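Local coordinates for FAD-dependent oxidoreductase (Actinomadura kijaniata, PDB 3M9V), which probably acts as a flavin-dependent oxidoreductase of the acyl-CoA dehydrogenase family in the biosynthesis of the sugar D-kijanose, at residues Lys169-Met174 against Ser222-Ile227; Val140-Ile145 against Thr179-Asn184; Asp79-Val84 against Thr316-Leu321. All blocks are in the same frame, centred on the assembly; numbering follows the deposited sequence.

Interactions 1 and 2 lie in the same mixed beta sheet of the middle domain, with centres about 10 Å apart. Strands 141-147 and 163-172, one from each contact, are antiparallel neighbours in this sheet, and Lys169 of interaction 1 reaches Ile145 of interaction 2 by a probable hydrogen bond. Along the chain their segments alternate: 140-145, 169-174, 179-184, 222-227. Interaction 3 joins two helices, 81-94 and 291-323, from the N-terminal and C-terminal domains. Its centre is about 26 Å from that of interaction 1 and about 23 Å from that of interaction 2. Its segments enclose both others in sequence. In sequence the sheet domain is thus inserted between two helical parts that touch each other through interaction 3.

Interaction 1: residues Lys169-Met174 against Ser222-Ile227; sequences KTLVSM and SGTVDI
Strand residues 169-172 and 225-227 pair antiparallel, with a beta bulge between their two bridges, in the middle-domain sheet of the acyl-CoA dehydrogenase fold. Lys169 and Ile227 form a hydrogen-bonded pair, Lys169 N to Ile227 O and Ile227 N to Lys169 O both at 2.9 Å. Val172 and Val225 form the next such pair. Val172 N donates to Val225 O at 2.8 Å, while the return bond from Val225 N to Val172 O is weak. The register shifts by one residue between the pairs, and Leu171 there has positive phi (62°). Beyond Val172, Met174 N donates to Ser222 O; just before Val225, Thr224 is the centre of an inverse gamma turn.

At the bulge water 1 accepts from Leu171 N and donates to Thr224 O and Asp226 OD1. Thr170 and Asp226 lie side by side. OG1 of Thr170 stands anti to its backbone N (chi1 -169°) and donates to Asp226 OD1 on the syn side, but 28° out of the carboxylate plane. OD2 forms a salt bridge with Arg168. On the face with Lys169 and Val225, Val172 CG2 meets Ile227 CD1 at 4.0 Å. The amino group of Lys169 leads away to Asp147. CG2 of Thr224 packs against Leu171 CA at 3.4 Å. Ser173 is an FMN-site residue, though no FMN is bound to this chain here; its OG hydrogen-bonds Thr224 OG1 at 2.6 Å.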
loop_
_atom_site.group_PDB
_atom_site.type_symbol
_atom_site.label_atom_id
_atom_site.label_comp_id
_atom_site.label_asym_id
_atom_site.label_seq_id
_atom_site.Cartn_x
_atom_site.Cartn_y
_atom_site.Cartn_z
ATOM N N LYS A 169 -27.364 -22.697 14.085
ATOM C CA LYS A 169 -26.675 -21.912 13.058
ATOM C C LYS A 169 -26.233 -20.602 13.703
ATOM O O LYS A 169 -26.816 -20.121 14.674
ATOM C CB LYS A 169 -27.586 -21.609 11.864
ATOM C CG LYS A 169 -27.981 -22.831 11.051
ATOM C CD LYS A 169 -26.797 -23.377 10.242
ATOM C CE LYS A 169 -27.234 -24.391 9.189
ATOM N NZ LYS A 169 -26.019 -25.076 8.629
ATOM N N THR A 170 -25.177 -20.020 13.155
ATOM C CA THR A 170 -24.590 -18.854 13.778
ATOM C C THR A 170 -24.657 -17.670 12.823
ATOM O O THR A 170 -24.845 -17.860 11.622
ATOM C CB THR A 170 -23.158 -19.173 14.224
ATOM O OG1 THR A 170 -22.715 -18.091 15.050
ATOM C CG2 THR A 170 -22.251 -19.429 13.039
ATOM N N LEU A 171 -24.546 -16.453 13.349
ATOM C CA LEU A 171 -24.427 -15.261 12.519
ATOM C C LEU A 171 -25.656 -15.084 11.646
ATOM O O LEU A 171 -25.547 -14.825 10.443
ATOM C CB LEU A 171 -23.118 -15.219 11.715
ATOM C CG LEU A 171 -21.819 -15.247 12.529
ATOM C CD1 LEU A 171 -20.575 -15.156 11.619
ATOM C CD2 LEU A 171 -21.723 -14.190 13.630
ATOM N N VAL A 172 -26.838 -15.196 12.245
ATOM C CA VAL A 172 -28.055 -15.116 11.429
ATOM C C VAL A 172 -28.618 -13.707 11.529
ATOM O O VAL A 172 -29.379 -13.414 12.457
ATOM C CB VAL A 172 -29.128 -16.103 11.932
ATOM C CG1 VAL A 172 -30.346 -16.040 11.003
ATOM C CG2 VAL A 172 -28.541 -17.542 11.955
ATOM N N SER A 173 -28.263 -12.829 10.594
ATOM C CA SER A 173 -28.703 -11.436 10.687
ATOM C C SER A 173 -30.222 -11.266 10.547
ATOM O O SER A 173 -30.850 -12.041 9.820
ATOM C CB SER A 173 -28.024 -10.609 9.579
ATOM O OG SER A 173 -26.616 -10.676 9.743
ATOM N N MET A 174 -30.783 -10.244 11.191
ATOM C CA MET A 174 -32.219 -9.972 11.114
ATOM C C MET A 174 -33.059 -10.965 11.928
ATOM O O MET A 174 -34.289 -10.841 11.992
ATOM C CB MET A 174 -32.725 -9.913 9.657
ATOM C CG MET A 174 -34.051 -9.130 9.532
ATOM S SD MET A 174 -34.573 -8.781 7.849
ATOM C CE MET A 174 -34.446 -10.386 7.065
ATOM N N SER A 222 -27.363 -5.316 13.942
ATOM C CA SER A 222 -27.841 -6.103 12.797
ATOM C C SER A 222 -28.548 -7.386 13.217
ATOM O O SER A 222 -29.078 -8.132 12.371
ATOM C CB SER A 222 -26.696 -6.481 11.840
ATOM O OG SER A 222 -25.720 -7.250 12.527
ATOM N N GLY A 223 -28.554 -7.642 14.519
ATOM C CA GLY A 223 -29.271 -8.813 15.050
ATOM C C GLY A 223 -28.699 -10.149 14.601
ATOM O O GLY A 223 -29.450 -11.073 14.249
ATOM N N THR A 224 -27.369 -10.219 14.605
ATOM C CA THR A 224 -26.663 -11.278 13.912
ATOM C C THR A 224 -26.445 -12.432 14.899
ATOM O O THR A 224 -25.325 -12.777 15.276
ATOM C CB THR A 224 -25.422 -10.715 13.173
ATOM O OG1 THR A 224 -25.902 -9.842 12.139
ATOM C CG2 THR A 224 -24.587 -11.831 12.491
ATOM N N VAL A 225 -27.551 -13.031 15.338
ATOM C CA VAL A 225 -27.507 -13.906 16.499
ATOM C C VAL A 225 -27.486 -15.358 16.068
ATOM O O VAL A 225 -27.572 -15.650 14.883
ATOM C CB VAL A 225 -28.729 -13.690 17.390
ATOM C CG1 VAL A 225 -28.767 -12.247 17.931
ATOM C CG2 VAL A 225 -30.022 -14.094 16.660
ATOM N N ASP A 226 -27.376 -16.255 17.038
ATOM C CA ASP A 226 -27.466 -17.694 16.813
ATOM C C ASP A 226 -28.890 -18.241 16.903
ATOM O O ASP A 226 -29.706 -17.669 17.626
ATOM C CB ASP A 226 -26.638 -18.379 17.887
ATOM C CG ASP A 226 -25.167 -18.402 17.532
ATOM O OD1 ASP A 226 -24.660 -17.475 16.858
ATOM O OD2 ASP A 226 -24.528 -19.407 17.891
ATOM N N ILE A 227 -29.208 -19.313 16.170
ATOM C CA ILE A 227 -30.553 -19.894 16.314
ATOM C C ILE A 227 -30.401 -21.407 16.527
ATOM O O ILE A 227 -29.483 -22.013 15.975
ATOM C CB ILE A 227 -31.473 -19.597 15.129
ATOM C CG1 ILE A 227 -30.928 -20.254 13.852
ATOM C CG2 ILE A 227 -31.758 -18.079 14.997
ATOM C CD1 ILE A 227 -31.675 -19.866 12.617
HETATM O O HOH W 1 -24.140 -14.997 15.820
#

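Interaction 2: residues Val140-Ile145 against Thr179-Asn184; sequences VVCSGI and THFVIN
Cys142 meets Phe181 across the two segments. Its CB lies 3.5 Å from Phe181 CD1, and its SG is 4.6 Å from the centre of the Phe181 ring. The sulfur stands 39° off the ring normal, an oblique sulfur-aromatic contact. With SG anti to its own carbonyl carbon (chi1 -64°), the sulfur of Cys142 comes 3.9 Å from Phe181 CE1. Next on the same face, Ile183 turns CD1 over Gly144, 3.9 Å from Gly144 CA, and the methyl packs directly on the glycine backbone. On the other face Val141 CG1 touches Val182 CG2, the two side chains crossing obliquely.

A parallel beta ladder sets these pairs in register. Val141 to Gly144 match His180 to Ile183 one for one in the middle-domain sheet of the acyl-CoA dehydrogenase fold. Cys142 N and Gly144 N donate to His180 O and Val182 O, while Val182 N and Asn184 N donate to Cys142 O and Gly144 O. At the start of the ladder Val140 O accepts from both Thr179 N and His180 N. Val140 N donates to Thr179 OG1 at 2.8 Å, with an angle of 167° at the hydrogen. That hydroxyl also bonds His180 ND1, in the plane of the imidazole ring and at its edge; either atom could be the donor.

At the far end Ile145 CG2 lies 3.7 Å from Asn184 ND2, the two side chains side by side. Ile145 contacts FMN in a flavin-bound structure of this protein; no FMN is bound to this chain here. Asn184 ND2 makes a weak hydrogen bond to the bound dTDP. Further out, Arg108 of helix 96-118 bonds Ser143 OG. On the opposite face, strand 225-234 brings Ile227 against Phe181 and Ile183.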
loop_
_atom_site.group_PDB
_atom_site.type_symbol
_atom_site.label_atom_id
_atom_site.label_comp_id
_atom_site.label_asym_id
_atom_site.label_seq_id
_atom_site.Cartn_x
_atom_site.Cartn_y
_atom_site.Cartn_z
ATOM N N VAL A 140 -40.816 -12.352 7.173
ATOM C CA VAL A 140 -39.477 -11.744 7.265
ATOM C C VAL A 140 -38.500 -12.922 7.253
ATOM O O VAL A 140 -38.494 -13.738 8.176
ATOM C CB VAL A 140 -39.329 -10.840 8.517
ATOM C CG1 VAL A 140 -37.895 -10.324 8.761
ATOM C CG2 VAL A 140 -40.314 -9.674 8.431
ATOM N N VAL A 141 -37.736 -13.039 6.169
ATOM C CA VAL A 141 -37.028 -14.271 5.846
ATOM C C VAL A 141 -35.514 -14.208 6.085
ATOM O O VAL A 141 -34.785 -13.487 5.393
ATOM C CB VAL A 141 -37.331 -14.739 4.391
ATOM C CG1 VAL A 141 -36.803 -16.152 4.173
ATOM C CG2 VAL A 141 -38.827 -14.774 4.114
ATOM N N CYS A 142 -35.048 -14.957 7.080
ATOM C CA CYS A 142 -33.644 -15.002 7.480
ATOM C C CYS A 142 -33.021 -16.267 6.919
ATOM O O CYS A 142 -33.753 -17.198 6.561
ATOM C CB CYS A 142 -33.535 -15.058 9.000
ATOM S SG CYS A 142 -34.177 -13.576 9.745
ATOM N N SER A 143 -31.693 -16.294 6.844
ATOM C CA SER A 143 -30.974 -17.419 6.230
ATOM C C SER A 143 -30.020 -17.946 7.274
ATOM O O SER A 143 -29.232 -17.177 7.808
ATOM C CB SER A 143 -30.157 -16.979 5.010
ATOM O OG SER A 143 -31.024 -16.572 3.958
ATOM N N GLY A 144 -30.122 -19.224 7.624
ATOM C CA GLY A 144 -29.264 -19.781 8.665
ATOM C C GLY A 144 -28.345 -20.686 7.864
ATOM O O GLY A 144 -28.726 -21.785 7.436
ATOM N N ILE A 145 -27.126 -20.208 7.643
ATOM C CA ILE A 145 -26.209 -20.850 6.710
ATOM C C ILE A 145 -25.106 -21.603 7.442
ATOM O O ILE A 145 -24.904 -22.792 7.228
ATOM C CB ILE A 145 -25.599 -19.817 5.744
ATOM C CG1 ILE A 145 -26.740 -19.167 4.958
ATOM C CG2 ILE A 145 -24.573 -20.506 4.845
ATOM C CD1 ILE A 145 -26.303 -17.917 4.220
ATOM N N THR A 179 -39.544 -14.341 10.788
ATOM C CA THR A 179 -40.746 -15.143 10.975
ATOM C C THR A 179 -40.463 -16.477 10.303
ATOM O O THR A 179 -41.033 -17.505 10.683
ATOM C CB THR A 179 -41.973 -14.527 10.264
ATOM O OG1 THR A 179 -41.687 -14.346 8.862
ATOM C CG2 THR A 179 -42.323 -13.204 10.934
ATOM N N HIS A 180 -39.602 -16.463 9.284
ATOM C CA HIS A 180 -39.305 -17.692 8.555
ATOM C C HIS A 180 -37.797 -17.799 8.375
ATOM O O HIS A 180 -37.172 -16.777 8.075
ATOM C CB HIS A 180 -39.859 -17.635 7.141
ATOM C CG HIS A 180 -41.353 -17.657 7.035
ATOM N ND1 HIS A 180 -42.149 -16.610 7.448
ATOM C CD2 HIS A 180 -42.183 -18.576 6.483
ATOM C CE1 HIS A 180 -43.412 -16.906 7.191
ATOM N NE2 HIS A 180 -43.460 -18.087 6.596
ATOM N N PHE A 181 -37.233 -18.997 8.501
ATOM C CA PHE A 181 -35.778 -19.164 8.509
ATOM C C PHE A 181 -35.446 -20.270 7.517
ATOM O O PHE A 181 -35.851 -21.435 7.709
ATOM C CB PHE A 181 -35.291 -19.533 9.915
ATOM C CG PHE A 181 -35.502 -18.450 10.924
ATOM C CD1 PHE A 181 -34.459 -17.604 11.283
ATOM C CD2 PHE A 181 -36.763 -18.216 11.450
ATOM C CE1 PHE A 181 -34.662 -16.577 12.202
ATOM C CE2 PHE A 181 -36.990 -17.187 12.351
ATOM C CZ PHE A 181 -35.935 -16.371 12.726
ATOM N N VAL A 182 -34.762 -19.905 6.435
ATOM C CA VAL A 182 -34.288 -20.907 5.482
ATOM C C VAL A 182 -32.944 -21.438 5.967
ATOM O O VAL A 182 -32.031 -20.649 6.214
ATOM C CB VAL A 182 -34.135 -20.297 4.080
ATOM C CG1 VAL A 182 -33.658 -21.334 3.068
ATOM C CG2 VAL A 182 -35.446 -19.737 3.618
ATOM N N ILE A 183 -32.815 -22.752 6.142
ATOM C CA ILE A 183 -31.705 -23.303 6.911
ATOM C C ILE A 183 -30.960 -24.244 5.978
ATOM O O ILE A 183 -31.586 -25.054 5.291
ATOM C CB ILE A 183 -32.204 -24.129 8.122
ATOM C CG1 ILE A 183 -33.078 -23.258 9.028
ATOM C CG2 ILE A 183 -31.062 -24.676 8.982
ATOM C CD1 ILE A 183 -32.352 -22.041 9.570
ATOM N N ASN A 184 -29.638 -24.132 5.928
ATOM C CA ASN A 184 -28.879 -25.093 5.145
ATOM C C ASN A 184 -28.594 -26.319 6.004
ATOM O O ASN A 184 -27.951 -26.220 7.050
ATOM C CB ASN A 184 -27.558 -24.478 4.694
ATOM C CG ASN A 184 -27.758 -23.437 3.607
ATOM O OD1 ASN A 184 -28.886 -23.070 3.261
ATOM N ND2 ASN A 184 -26.650 -22.981 3.038
#

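Interaction 3: residues Asp79-Val84 against Thr316-Leu321; sequences DRLYDV and TAADAL
This is a polar contact between helices, made by the Asp319 carboxylate at the start of helix 81-94. It joins the N-terminal and C-terminal helical domains of the acyl-CoA dehydrogenase fold. Asp319 sits on helix 291-323 and grips two successive backbone N-H groups. Leu81 N donates to Asp319 OD1 at 2.7 Å, using the syn lone pair of that oxygen. Tyr82 N donates to OD2 of Asp319 at 2.9 Å, on its syn side but 24° out of the carboxylate plane. The two bonds hold both oxygens and so fix the rotation of the group. Arg80 is the N-cap residue of helix 81-94, yet the carboxylate that meets these first N-H groups comes from a distant part of the chain. A negative group at this helix end would be favoured by the helix dipole.

Two waters add to the grip. Water 2 donates to Asp319 OD1 and to Asp79 O. Water 3 donates to Asp319 OD2, and it accepts a weak bond from Arg80 NH1 at the edge of the guanidinium. Arg80 NH1 itself stays 5.0 Å from Asp319 OD2, with the guanidinium and carboxylate planes 76° apart. Its aliphatic part is nearer, with CB of Arg80 3.4 Å from Asp319 OD2.

An apolar contact and a ring-to-hydroxyl contact flank the carboxylate. Leu81 CD1 rests 4.1 Å from Ala318 CB, and the side chain of Leu81 also touches Leu110 of helix 96-118. CG of Tyr82 is anti to its backbone N (chi1 -176°), and the ring it bears lies alongside Thr316. The Tyr82 hydroxyl bonds Leu16 N. Thr14 of the second subunit packs on Thr316. The hydroxyl OG1 of Thr316 bonds Gly312 O in its own helix and lies 3.5 Å from Tyr82 CD1.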
loop_
_atom_site.group_PDB
_atom_site.type_symbol
_atom_site.label_atom_id
_atom_site.label_comp_id
_atom_site.label_asym_id
_atom_site.label_seq_id
_atom_site.Cartn_x
_atom_site.Cartn_y
_atom_site.Cartn_z
ATOM N N ASP A 79 -35.719 -6.567 -9.904
ATOM C CA ASP A 79 -35.085 -7.833 -10.225
ATOM C C ASP A 79 -33.633 -7.674 -10.653
ATOM O O ASP A 79 -33.041 -8.692 -10.992
ATOM C CB ASP A 79 -35.864 -8.556 -11.321
ATOM C CG ASP A 79 -35.768 -7.828 -12.642
ATOM O OD1 ASP A 79 -35.365 -6.646 -12.716
ATOM O OD2 ASP A 79 -36.101 -8.463 -13.651
ATOM N N ARG A 80 -33.044 -6.476 -10.591
ATOM C CA ARG A 80 -31.598 -6.360 -10.810
ATOM C C ARG A 80 -30.792 -6.308 -9.511
ATOM O O ARG A 80 -31.069 -5.500 -8.618
ATOM C CB ARG A 80 -31.265 -5.050 -11.518
ATOM C CG ARG A 80 -31.790 -4.842 -12.928
ATOM C CD ARG A 80 -31.348 -5.876 -13.926
ATOM N NE ARG A 80 -32.087 -5.574 -15.152
ATOM C CZ ARG A 80 -31.632 -4.805 -16.135
ATOM N NH1 ARG A 80 -30.413 -4.284 -16.080
ATOM N NH2 ARG A 80 -32.378 -4.595 -17.208
ATOM N N LEU A 81 -29.730 -7.107 -9.448
ATOM C CA LEU A 81 -28.823 -6.994 -8.309
ATOM C C LEU A 81 -28.250 -5.580 -8.204
ATOM O O LEU A 81 -27.994 -5.041 -7.124
ATOM C CB LEU A 81 -27.717 -8.037 -8.460
ATOM C CG LEU A 81 -28.206 -9.483 -8.225
ATOM C CD1 LEU A 81 -27.206 -10.372 -8.954
ATOM C CD2 LEU A 81 -28.289 -9.852 -6.738
ATOM N N TYR A 82 -27.988 -4.995 -9.364
ATOM C CA TYR A 82 -27.395 -3.677 -9.405
ATOM C C TYR A 82 -28.361 -2.745 -8.694
ATOM O O TYR A 82 -27.917 -1.956 -7.883
ATOM C CB TYR A 82 -27.196 -3.239 -10.851
ATOM C CG TYR A 82 -26.492 -1.911 -11.029
ATOM C CD1 TYR A 82 -25.119 -1.895 -11.292
ATOM C CD2 TYR A 82 -27.184 -0.712 -10.952
ATOM C CE1 TYR A 82 -24.420 -0.718 -11.474
ATOM C CE2 TYR A 82 -26.486 0.490 -11.137
ATOM C CZ TYR A 82 -25.121 0.454 -11.409
ATOM O OH TYR A 82 -24.368 1.578 -11.646
ATOM N N ASP A 83 -29.660 -2.784 -8.979
ATOM C CA ASP A 83 -30.512 -1.837 -8.279
ATOM C C ASP A 83 -30.677 -2.135 -6.800
ATOM O O ASP A 83 -30.875 -1.183 -6.037
ATOM C CB ASP A 83 -31.912 -1.738 -8.892
ATOM C CG ASP A 83 -31.877 -1.025 -10.226
ATOM O OD1 ASP A 83 -30.813 -0.467 -10.549
ATOM O OD2 ASP A 83 -32.892 -1.003 -10.935
ATOM N N VAL A 84 -30.647 -3.415 -6.421
ATOM C CA VAL A 84 -30.703 -3.733 -5.011
ATOM C C VAL A 84 -29.467 -3.140 -4.338
ATOM O O VAL A 84 -29.550 -2.588 -3.238
ATOM C CB VAL A 84 -30.721 -5.266 -4.779
ATOM C CG1 VAL A 84 -30.590 -5.575 -3.275
ATOM C CG2 VAL A 84 -32.011 -5.887 -5.317
ATOM N N THR A 316 -23.225 -5.321 -12.563
ATOM C CA THR A 316 -23.760 -5.328 -13.927
ATOM C C THR A 316 -23.493 -6.653 -14.617
ATOM O O THR A 316 -24.405 -7.211 -15.217
ATOM C CB THR A 316 -23.081 -4.236 -14.742
ATOM O OG1 THR A 316 -23.472 -2.982 -14.178
ATOM C CG2 THR A 316 -23.513 -4.305 -16.213
ATOM N N ALA A 317 -22.254 -7.132 -14.515
ATOM C CA ALA A 317 -21.886 -8.411 -15.082
ATOM C C ALA A 317 -22.695 -9.544 -14.459
ATOM O O ALA A 317 -23.112 -10.459 -15.162
ATOM C CB ALA A 317 -20.406 -8.654 -14.897
ATOM N N ALA A 318 -22.882 -9.521 -13.142
ATOM C CA ALA A 318 -23.649 -10.577 -12.499
ATOM C C ALA A 318 -25.102 -10.599 -12.982
ATOM O O ALA A 318 -25.645 -11.692 -13.182
ATOM C CB ALA A 318 -23.590 -10.465 -10.972
ATOM N N ASP A 319 -25.718 -9.437 -13.170
ATOM C CA ASP A 319 -27.090 -9.329 -13.669
ATOM C C ASP A 319 -27.222 -9.910 -15.083
ATOM O O ASP A 319 -28.183 -10.636 -15.359
ATOM C CB ASP A 319 -27.536 -7.857 -13.676
ATOM C CG ASP A 319 -28.124 -7.404 -12.345
ATOM O OD1 ASP A 319 -28.602 -8.277 -11.580
ATOM O OD2 ASP A 319 -28.133 -6.180 -12.037
ATOM N N ALA A 320 -26.274 -9.599 -15.979
ATOM C CA ALA A 320 -26.215 -10.165 -17.336
ATOM C C ALA A 320 -26.102 -11.685 -17.318
ATOM O O ALA A 320 -26.873 -12.367 -17.983
ATOM C CB ALA A 320 -25.058 -9.552 -18.173
ATOM N N LEU A 321 -25.160 -12.240 -16.569
ATOM C CA LEU A 321 -25.030 -13.687 -16.510
ATOM C C LEU A 321 -26.238 -14.344 -15.833
ATOM O O LEU A 321 -26.659 -15.438 -16.213
ATOM C CB LEU A 321 -23.769 -14.095 -15.760
ATOM C CG LEU A 321 -22.493 -13.717 -16.516
ATOM C CD1 LEU A 321 -21.394 -13.642 -15.468
ATOM C CD2 LEU A 321 -22.210 -14.825 -17.499
HETATM O O HOH W 2 -30.620 -10.039 -11.700
HETATM O O HOH W 3 -27.731 -4.621 -14.069
#